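Local atomic coordinates of Phenylalanine/tyrosine ammonia-lyase (Rhodosporidium toruloides, PDB entry 1Y2M), a protein that catalyses the non-oxidative deamination of L-phenylalanine and L-tyrosine to trans-cinnamate and p-coumarate, releasing ammonium, and works as a homotetramer built as a dimer of dimers. Residues V183-V186 with V187-L191; I221-I225 with S226-D230; S554-D557 with Q558-S562. All coordinates share one frame; numbering follows the deposited sequence.

How the interactions relate
All three interactions are local, each within one continuous stretch of chain, and they follow one another in series. Interaction 1 is the start of helix 185-197, interaction 2 the end of helix 215-225 with the loop that leads to strand 232-237, and interaction 3 the last turns of the long helix 506-560. The first two have centres about 14 Å apart and touch: Leu-191 packs on Ile-221 and Ile-225, and Val-187 and Ala-190 also meet Ile-225. Interaction 3 lies on the other side of the chain's centre, about 90 Å from either, centre to centre. Two helix ends packed together on one side and a third far out on the opposite side reflect an elongated, largely helical subunit.

Interaction 1 (V183-V186 with V187-L191); sequences VRLV and VLEAL
The N-terminus of helix 185-197 is built here: Arg-184 occupies the N-cap, and the residue before it, Val-183, folds onto the first turn through Val-187 and Leu-188. The carbonyl of Arg-184 starts the helix with two weak bonds, from Val-187 N at 3.0 Å and from Leu-188 N at 3.3 Å. Regular helical bonding follows with Glu-189 N to Leu-185 O at 2.8 Å, nearly straight at the hydrogen (172°), and with Ala-190 N to Val-186 O. On the buried side CG1 of Val-183 meets CG1 of Val-187 at 3.6 Å, the two side chains crossing at about a right angle, and it also lies 4.0 Å from CD2 of Leu-188. The other branch of Val-187, CG2, is 3.6 Å from Arg-184 NH2. The arginine chain bends at chi3 (-70°), which carries the guanidinium back alongside the first turn; CG1 of Val-186 lies over one face of that group, offset toward its rim. A salt bridge from Arg-184 NE to Glu-264 ties the cap to helix 264-269. Farther along, Glu-189 runs extended beyond CG, and its OE2 comes within 3.9 Å of Leu-185 CG, an approach of a carboxylate oxygen to an apolar carbon. Leu-185 and Leu-188 both reach Ile-94 of helix 88-107. Apolar contacts thus cover the buried side of the helix start, while the charge of Arg-184 is probably balanced by Glu-264 and its guanidinium rests against the valine methyls of the first turn.

Interaction 2 (I221-I225 with S226-D230); sequences IAAAI and SGHPD
Ala-223 CB approaches the imidazole of His-228 obliquely and meets CB of that residue at 3.8 Å, while the ring edge receives Asp-230 N. This amide lies in the ring plane, 3.0 Å from His-228 ND1, and the bond, 164° at the hydrogen, fixes the rotation of the ring with ND1 as acceptor. Just before the histidine, helix 215-225 ends in a Schellman motif. His-228 N bonds to Ala-223 O at 2.9 Å and Gly-227 N to Ala-224 O at 3.0 Å, the latter from above the carbonyl plane, and Gly-227 turns the chain with a positive phi of 70°. Ser-226 adds a side-chain bond. With chi1 at 67°, OG sits between its own N and carbonyl carbon and reaches Ala-222 O at 2.8 Å; Ser-226 N reaches the same oxygen from the opposite face of its plane, at 3.1 Å, so two donors grip one carbonyl. Ala-222, Ala-223 and Ser-226 pack on Leu-135 of helix 125-138, and Ala-224 and Ile-225 on Phe-194 of helix 185-197. Beyond the turn, OD2 of Asp-230 is hydrogen-bonded to Ser-693 OG and Thr-690 N of a second subunit, just before the chain enters strand 232-237.

Interaction 3 (S554-D557 with Q558-S562); sequences SLID and QHFGS
Leu-555 and His-559, one turn apart near the end of helix 506-560, lie side by side and point the same way, with CD2 of the leucine 4.0 Å from NE2 of the histidine. The imidazole is placed by a chi1 of -73°, which sets CG beside the backbone N and brings the ring edge to the preceding turn; CD2 of His-559 then meets Leu-555 O at 3.1 Å, the oxygen lying in the ring plane. This is a close contact of a ring carbon, made beside the helical hydrogen bond that the same oxygen accepts from His-559 N at 2.9 Å. Gln-558 takes a different course: its CG stands opposite the backbone N (chi1 179°) and the chain is extended, carrying OE1 alongside the leucine to 3.7 Å from Leu-555 CD2. Phe-560 is buried; a chi1 of -53° sets its CG anti to the carbonyl carbon, with CD2 4.3 Å from CG2 of Ile-556, while CB of His-559 lies over one face of its ring toward the rim. OD1 of Asp-557 forms a salt bridge with NE of Arg-570. Gln-558 N, Phe-560 N and Gly-561 N bond back to Ser-554 O, Ile-556 O and Asp-557 O, the last at 2.9 Å from above the carbonyl plane. Trp-625 meets the rings of both His-559, edge-to-face, and Phe-560, and Leu-573 touches Ile-556 and Phe-560. Such i to i+3 and i to i+4 side-chain contacts are those of a single helix, here packed against helices 570-587 and 619-646, away from the active site.

Interaction 1 (V183-V186 with V187-L191)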
ATOM      1  N   VAL B 183     -26.100   1.150 -32.923  1.00 11.94           N
ATOM      2  CA  VAL B 183     -24.957   0.906 -33.799  1.00 11.23           C
ATOM      3  C   VAL B 183     -25.380  -0.116 -34.860  1.00 12.00           C
ATOM      4  O   VAL B 183     -25.961  -1.162 -34.523  1.00 12.16           O
ATOM      5  CB  VAL B 183     -23.761   0.385 -32.989  1.00 10.87           C
ATOM      6  CG1 VAL B 183     -22.592   0.042 -33.923  1.00 12.26           C
ATOM      7  CG2 VAL B 183     -23.298   1.437 -31.914  1.00 11.66           C
ATOM      8  N   ARG B 184     -25.087   0.155 -36.132  1.00 11.58           N
ATOM      9  CA  ARG B 184     -25.514  -0.749 -37.199  1.00 12.19           C
ATOM     10  C   ARG B 184     -24.848  -2.115 -37.165  1.00 10.56           C
ATOM     11  O   ARG B 184     -23.702  -2.279 -36.758  1.00 11.19           O
ATOM     12  CB  ARG B 184     -25.245  -0.165 -38.570  1.00 13.95           C
ATOM     13  CG  ARG B 184     -25.964   1.159 -38.908  1.00 14.95           C
ATOM     14  CD  ARG B 184     -25.334   1.764 -40.167  1.00 15.59           C
ATOM     15  NE  ARG B 184     -23.989   2.234 -39.864  1.00 18.35           N
ATOM     16  CZ  ARG B 184     -22.981   2.341 -40.729  1.00 14.81           C
ATOM     17  NH1 ARG B 184     -23.140   2.061 -42.016  1.00 19.60           N
ATOM     18  NH2 ARG B 184     -21.799   2.773 -40.289  1.00 15.94           N
ATOM     19  N   LEU B 185     -25.579  -3.091 -37.682  1.00 11.18           N
ATOM     20  CA  LEU B 185     -25.070  -4.434 -37.816  1.00 11.97           C
ATOM     21  C   LEU B 185     -23.788  -4.478 -38.639  1.00  9.77           C
ATOM     22  O   LEU B 185     -22.862  -5.206 -38.277  1.00  9.06           O
ATOM     23  CB  LEU B 185     -26.110  -5.330 -38.467  1.00  9.95           C
ATOM     24  CG  LEU B 185     -25.740  -6.793 -38.595  1.00 12.80           C
ATOM     25  CD1 LEU B 185     -25.497  -7.413 -37.225  1.00 12.74           C
ATOM     26  CD2 LEU B 185     -26.848  -7.536 -39.352  1.00 14.61           C
ATOM     27  N   VAL B 186     -23.700  -3.683 -39.693  1.00 10.20           N
ATOM     28  CA  VAL B 186     -22.497  -3.654 -40.504  1.00 10.61           C
ATOM     29  C   VAL B 186     -21.234  -3.294 -39.697  1.00  9.22           C
ATOM     30  O   VAL B 186     -20.125  -3.798 -39.990  1.00 12.91           O
ATOM     31  CB  VAL B 186     -22.675  -2.731 -41.716  1.00 10.92           C
ATOM     32  CG1 VAL B 186     -22.803  -1.312 -41.315  1.00 14.07           C
ATOM     33  CG2 VAL B 186     -21.540  -2.925 -42.669  1.00 19.29           C
ATOM     34  N   VAL B 187     -21.395  -2.437 -38.694  1.00  8.92           N
ATOM     35  CA  VAL B 187     -20.308  -2.063 -37.800  1.00  9.24           C
ATOM     36  C   VAL B 187     -19.896  -3.275 -36.928  1.00  9.10           C
ATOM     37  O   VAL B 187     -18.699  -3.543 -36.701  1.00 12.47           O
ATOM     38  CB  VAL B 187     -20.692  -0.847 -36.933  1.00  9.03           C
ATOM     39  CG1 VAL B 187     -19.653  -0.560 -35.858  1.00 16.18           C
ATOM     40  CG2 VAL B 187     -20.886   0.352 -37.801  1.00 13.59           C
ATOM     41  N   LEU B 188     -20.882  -3.997 -36.408  1.00  7.73           N
ATOM     42  CA  LEU B 188     -20.586  -5.146 -35.576  1.00  7.48           C
ATOM     43  C   LEU B 188     -19.902  -6.207 -36.413  1.00  8.17           C
ATOM     44  O   LEU B 188     -18.910  -6.822 -35.970  1.00  9.48           O
ATOM     45  CB  LEU B 188     -21.866  -5.731 -34.937  1.00  8.51           C
ATOM     46  CG  LEU B 188     -22.727  -4.727 -34.155  1.00 12.94           C
ATOM     47  CD1 LEU B 188     -23.798  -5.559 -33.375  1.00 11.89           C
ATOM     48  CD2 LEU B 188     -21.948  -3.825 -33.271  1.00 22.90           C
ATOM     49  N   GLU B 189     -20.393  -6.387 -37.640  1.00 10.33           N
ATOM     50  CA  GLU B 189     -19.745  -7.273 -38.591  1.00 11.01           C
ATOM     51  C   GLU B 189     -18.314  -6.870 -38.941  1.00  9.87           C
ATOM     52  O   GLU B 189     -17.486  -7.719 -39.232  1.00 10.15           O
ATOM     53  CB  GLU B 189     -20.595  -7.409 -39.877  1.00 12.67           C
ATOM     54  CG  GLU B 189     -21.891  -8.132 -39.609  1.00 12.80           C
ATOM     55  CD  GLU B 189     -22.776  -8.218 -40.867  1.00 17.67           C
ATOM     56  OE1 GLU B 189     -22.626  -7.379 -41.801  1.00 18.69           O
ATOM     57  OE2 GLU B 189     -23.667  -9.093 -40.898  1.00 18.25           O
ATOM     58  N   ALA B 190     -18.009  -5.584 -38.899  1.00 10.87           N
ATOM     59  CA  ALA B 190     -16.618  -5.133 -39.151  1.00  9.93           C
ATOM     60  C   ALA B 190     -15.695  -5.685 -38.075  1.00  9.07           C
ATOM     61  O   ALA B 190     -14.599  -6.162 -38.345  1.00  9.74           O
ATOM     62  CB  ALA B 190     -16.548  -3.655 -39.165  1.00 10.03           C
ATOM     63  N   LEU B 191     -16.179  -5.666 -36.847  1.00  8.26           N
ATOM     64  CA  LEU B 191     -15.454  -6.249 -35.713  1.00  8.21           C
ATOM     65  C   LEU B 191     -15.331  -7.763 -35.797  1.00  8.24           C
ATOM     66  O   LEU B 191     -14.246  -8.348 -35.562  1.00  9.14           O
ATOM     67  CB  LEU B 191     -16.113  -5.833 -34.379  1.00 11.60           C
ATOM     68  CG  LEU B 191     -16.018  -4.332 -34.099  1.00  9.69           C
ATOM     69  CD1 LEU B 191     -17.004  -3.953 -32.980  1.00 14.24           C
ATOM     70  CD2 LEU B 191     -14.579  -3.960 -33.752  1.00  7.48           C
TER

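Interaction 2 (I221-I225 with S226-D230)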
ATOM      1  N   ILE B 221      -9.719   0.761 -31.444  1.00  7.62           N
ATOM      2  CA  ILE B 221     -10.463  -0.272 -32.165  1.00  9.67           C
ATOM      3  C   ILE B 221     -11.402   0.331 -33.210  1.00  9.35           C
ATOM      4  O   ILE B 221     -11.412  -0.093 -34.378  1.00  7.21           O
ATOM      5  CB  ILE B 221     -11.201  -1.172 -31.175  1.00  9.19           C
ATOM      6  CG1 ILE B 221     -10.184  -2.014 -30.441  1.00  6.48           C
ATOM      7  CG2 ILE B 221     -12.224  -2.045 -31.842  1.00 11.10           C
ATOM      8  CD1 ILE B 221     -10.685  -2.663 -29.126  1.00 10.06           C
ATOM      9  N   ALA B 222     -12.120   1.370 -32.839  1.00  8.49           N
ATOM     10  CA  ALA B 222     -13.018   2.038 -33.745  1.00  8.96           C
ATOM     11  C   ALA B 222     -12.303   2.684 -34.927  1.00  7.84           C
ATOM     12  O   ALA B 222     -12.749   2.628 -36.064  1.00  9.22           O
ATOM     13  CB  ALA B 222     -13.794   3.093 -32.992  1.00  8.01           C
ATOM     14  N   ALA B 223     -11.159   3.301 -34.649  1.00  7.33           N
ATOM     15  CA  ALA B 223     -10.344   3.891 -35.706  1.00  6.86           C
ATOM     16  C   ALA B 223      -9.851   2.844 -36.735  1.00  7.55           C
ATOM     17  O   ALA B 223      -9.771   3.118 -37.915  1.00  8.66           O
ATOM     18  CB  ALA B 223      -9.181   4.638 -35.097  1.00  8.92           C
ATOM     19  N   ALA B 224      -9.500   1.657 -36.237  1.00  7.92           N
ATOM     20  CA  ALA B 224      -9.038   0.591 -37.076  1.00  8.79           C
ATOM     21  C   ALA B 224     -10.149   0.125 -38.036  1.00  7.57           C
ATOM     22  O   ALA B 224      -9.905   0.090 -39.258  1.00  8.93           O
ATOM     23  CB  ALA B 224      -8.484  -0.542 -36.273  1.00 10.06           C
ATOM     24  N   ILE B 225     -11.329  -0.232 -37.535  1.00  8.70           N
ATOM     25  CA  ILE B 225     -12.387  -0.682 -38.433  1.00  7.93           C
ATOM     26  C   ILE B 225     -12.864   0.409 -39.402  1.00  6.44           C
ATOM     27  O   ILE B 225     -13.449   0.119 -40.451  1.00  7.72           O
ATOM     28  CB  ILE B 225     -13.597  -1.322 -37.684  1.00  6.26           C
ATOM     29  CG1 ILE B 225     -14.274  -0.337 -36.720  1.00  7.44           C
ATOM     30  CG2 ILE B 225     -13.148  -2.546 -36.976  1.00 10.26           C
ATOM     31  CD1 ILE B 225     -15.647  -0.813 -36.253  1.00 10.32           C
ATOM     32  N   SER B 226     -12.665   1.669 -39.017  1.00  6.63           N
ATOM     33  CA  SER B 226     -13.047   2.775 -39.867  1.00  5.32           C
ATOM     34  C   SER B 226     -11.893   3.259 -40.780  1.00  9.21           C
ATOM     35  O   SER B 226     -12.064   4.188 -41.572  1.00  9.03           O
ATOM     36  CB  SER B 226     -13.646   3.899 -39.003  1.00 11.67           C
ATOM     37  OG  SER B 226     -12.685   4.434 -38.190  1.00 17.73           O
ATOM     38  N   GLY B 227     -10.734   2.620 -40.700  1.00  8.04           N
ATOM     39  CA  GLY B 227      -9.656   2.916 -41.627  1.00  9.86           C
ATOM     40  C   GLY B 227      -9.009   4.285 -41.422  1.00 10.06           C
ATOM     41  O   GLY B 227      -8.579   4.907 -42.394  1.00  9.56           O
ATOM     42  N   HIS B 228      -8.946   4.745 -40.166  1.00  7.42           N
ATOM     43  CA  HIS B 228      -8.199   5.981 -39.846  1.00  6.14           C
ATOM     44  C   HIS B 228      -6.819   5.877 -40.496  1.00  8.47           C
ATOM     45  O   HIS B 228      -6.197   4.836 -40.448  1.00  9.62           O
ATOM     46  CB  HIS B 228      -8.023   6.132 -38.344  1.00  8.99           C
ATOM     47  CG  HIS B 228      -7.516   7.475 -37.922  1.00 11.10           C
ATOM     48  ND1 HIS B 228      -6.209   7.876 -38.106  1.00  9.12           N
ATOM     49  CD2 HIS B 228      -8.129   8.479 -37.249  1.00  6.54           C
ATOM     50  CE1 HIS B 228      -6.051   9.086 -37.595  1.00 11.82           C
ATOM     51  NE2 HIS B 228      -7.195   9.478 -37.072  1.00  7.93           N
ATOM     52  N   PRO B 229      -6.340   6.955 -41.127  1.00  8.51           N
ATOM     53  CA  PRO B 229      -5.026   6.887 -41.796  1.00  9.29           C
ATOM     54  C   PRO B 229      -3.798   6.556 -40.959  1.00 11.58           C
ATOM     55  O   PRO B 229      -2.759   6.156 -41.510  1.00 10.11           O
ATOM     56  CB  PRO B 229      -4.834   8.293 -42.358  1.00  9.16           C
ATOM     57  CG  PRO B 229      -6.153   8.948 -42.309  1.00 12.49           C
ATOM     58  CD  PRO B 229      -6.994   8.262 -41.285  1.00  8.97           C
ATOM     59  N   ASP B 230      -3.899   6.743 -39.651  1.00  9.43           N
ATOM     60  CA  ASP B 230      -2.786   6.508 -38.712  1.00 10.23           C
ATOM     61  C   ASP B 230      -3.076   5.341 -37.802  1.00 11.22           C
ATOM     62  O   ASP B 230      -2.417   5.175 -36.789  1.00 12.41           O
ATOM     63  CB  ASP B 230      -2.536   7.783 -37.869  1.00 11.36           C
ATOM     64  CG  ASP B 230      -1.214   7.769 -37.157  1.00 16.76           C
ATOM     65  OD1 ASP B 230      -0.278   7.085 -37.620  1.00 12.41           O
ATOM     66  OD2 ASP B 230      -1.097   8.441 -36.113  1.00 10.60           O
TER

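Interaction 3 (S554-D557 with Q558-S562)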
ATOM      1  N   SER B 554      18.474 -58.859  11.251  1.00 14.29           N
ATOM      2  CA  SER B 554      19.432 -59.881  10.898  1.00 12.78           C
ATOM      3  C   SER B 554      20.798 -59.659  11.524  1.00 13.02           C
ATOM      4  O   SER B 554      21.422 -60.591  12.042  1.00 12.13           O
ATOM      5  CB  SER B 554      19.571 -59.941   9.386  1.00 17.73           C
ATOM      6  OG  SER B 554      20.656 -60.782   9.024  1.00 25.80           O
ATOM      7  N   LEU B 555      21.264 -58.404  11.473  1.00 11.80           N
ATOM      8  CA  LEU B 555      22.571 -58.062  12.051  1.00 13.99           C
ATOM      9  C   LEU B 555      22.543 -58.199  13.563  1.00 11.31           C
ATOM     10  O   LEU B 555      23.505 -58.659  14.165  1.00 12.39           O
ATOM     11  CB  LEU B 555      22.998 -56.648  11.650  1.00 17.52           C
ATOM     12  CG  LEU B 555      23.603 -56.552  10.245  1.00 24.55           C
ATOM     13  CD1 LEU B 555      23.580 -55.116   9.737  1.00 29.87           C
ATOM     14  CD2 LEU B 555      25.011 -57.142  10.193  1.00 30.09           C
ATOM     15  N   ILE B 556      21.442 -57.776  14.177  1.00 14.38           N
ATOM     16  CA  ILE B 556      21.243 -57.968  15.618  1.00 13.08           C
ATOM     17  C   ILE B 556      21.292 -59.462  15.965  1.00 12.84           C
ATOM     18  O   ILE B 556      21.895 -59.879  16.961  1.00 10.27           O
ATOM     19  CB  ILE B 556      19.914 -57.331  16.079  1.00 13.08           C
ATOM     20  CG1 ILE B 556      20.074 -55.820  16.272  1.00 14.12           C
ATOM     21  CG2 ILE B 556      19.392 -57.962  17.350  1.00 13.41           C
ATOM     22  CD1 ILE B 556      18.777 -55.120  16.655  1.00 14.05           C
ATOM     23  N   ASP B 557      20.650 -60.288  15.151  1.00 10.02           N
ATOM     24  CA  ASP B 557      20.687 -61.733  15.426  1.00 11.58           C
ATOM     25  C   ASP B 557      22.077 -62.306  15.282  1.00 11.76           C
ATOM     26  O   ASP B 557      22.542 -63.099  16.124  1.00 12.91           O
ATOM     27  CB  ASP B 557      19.744 -62.491  14.495  1.00 15.06           C
ATOM     28  CG  ASP B 557      18.312 -62.339  14.889  1.00 21.44           C
ATOM     29  OD1 ASP B 557      18.051 -61.974  16.060  1.00 20.08           O
ATOM     30  OD2 ASP B 557      17.446 -62.612  14.036  1.00 20.10           O
ATOM     31  N   GLN B 558      22.740 -61.921  14.205  1.00 10.28           N
ATOM     32  CA  GLN B 558      24.061 -62.404  13.925  1.00 12.85           C
ATOM     33  C   GLN B 558      25.040 -62.019  15.029  1.00 10.93           C
ATOM     34  O   GLN B 558      25.842 -62.862  15.466  1.00 12.81           O
ATOM     35  CB  GLN B 558      24.536 -61.871  12.594  1.00 12.94           C
ATOM     36  CG  GLN B 558      25.937 -62.307  12.204  1.00 19.69           C
ATOM     37  CD  GLN B 558      26.416 -61.679  10.890  1.00 23.17           C
ATOM     38  OE1 GLN B 558      25.833 -60.702  10.392  1.00 30.35           O
ATOM     39  NE2 GLN B 558      27.493 -62.238  10.329  1.00 31.67           N
ATOM     40  N   HIS B 559      24.968 -60.775  15.494  1.00 11.73           N
ATOM     41  CA  HIS B 559      25.973 -60.273  16.440  1.00 10.22           C
ATOM     42  C   HIS B 559      25.661 -60.618  17.878  1.00  9.09           C
ATOM     43  O   HIS B 559      26.559 -60.931  18.646  1.00 10.24           O
ATOM     44  CB  HIS B 559      26.195 -58.754  16.241  1.00  8.57           C
ATOM     45  CG  HIS B 559      26.952 -58.447  14.994  1.00 10.37           C
ATOM     46  ND1 HIS B 559      28.317 -58.281  14.977  1.00 12.04           N
ATOM     47  CD2 HIS B 559      26.555 -58.403  13.703  1.00  9.17           C
ATOM     48  CE1 HIS B 559      28.718 -58.071  13.737  1.00 10.68           C
ATOM     49  NE2 HIS B 559      27.670 -58.146  12.941  1.00 13.89           N
ATOM     50  N   PHE B 560      24.384 -60.543  18.241  1.00  9.26           N
ATOM     51  CA  PHE B 560      23.969 -60.603  19.621  1.00  9.42           C
ATOM     52  C   PHE B 560      23.082 -61.781  19.961  1.00  9.68           C
ATOM     53  O   PHE B 560      22.810 -62.010  21.132  1.00 11.28           O
ATOM     54  CB  PHE B 560      23.192 -59.345  19.973  1.00 10.31           C
ATOM     55  CG  PHE B 560      23.913 -58.047  19.656  1.00  9.75           C
ATOM     56  CD1 PHE B 560      25.299 -57.912  19.831  1.00 10.96           C
ATOM     57  CD2 PHE B 560      23.198 -56.962  19.186  1.00 12.90           C
ATOM     58  CE1 PHE B 560      25.932 -56.691  19.552  1.00  6.51           C
ATOM     59  CE2 PHE B 560      23.829 -55.777  18.917  1.00 11.88           C
ATOM     60  CZ  PHE B 560      25.179 -55.642  19.119  1.00  9.28           C
ATOM     61  N   GLY B 561      22.643 -62.548  18.964  1.00 12.43           N
ATOM     62  CA  GLY B 561      21.672 -63.601  19.231  1.00 12.97           C
ATOM     63  C   GLY B 561      22.122 -64.577  20.317  1.00 12.83           C
ATOM     64  O   GLY B 561      21.341 -64.959  21.199  1.00 13.19           O
ATOM     65  N   SER B 562      23.383 -64.979  20.286  1.00 11.38           N
ATOM     66  CA  SER B 562      23.823 -65.977  21.263  1.00 14.15           C
ATOM     67  C   SER B 562      23.874 -65.386  22.663  1.00 13.76           C
ATOM     68  O   SER B 562      23.487 -66.025  23.620  1.00 12.43           O
ATOM     69  CB  SER B 562      25.147 -66.635  20.858  1.00 17.13           C
ATOM     70  OG  SER B 562      26.117 -65.687  20.506  1.00 26.85           O
TER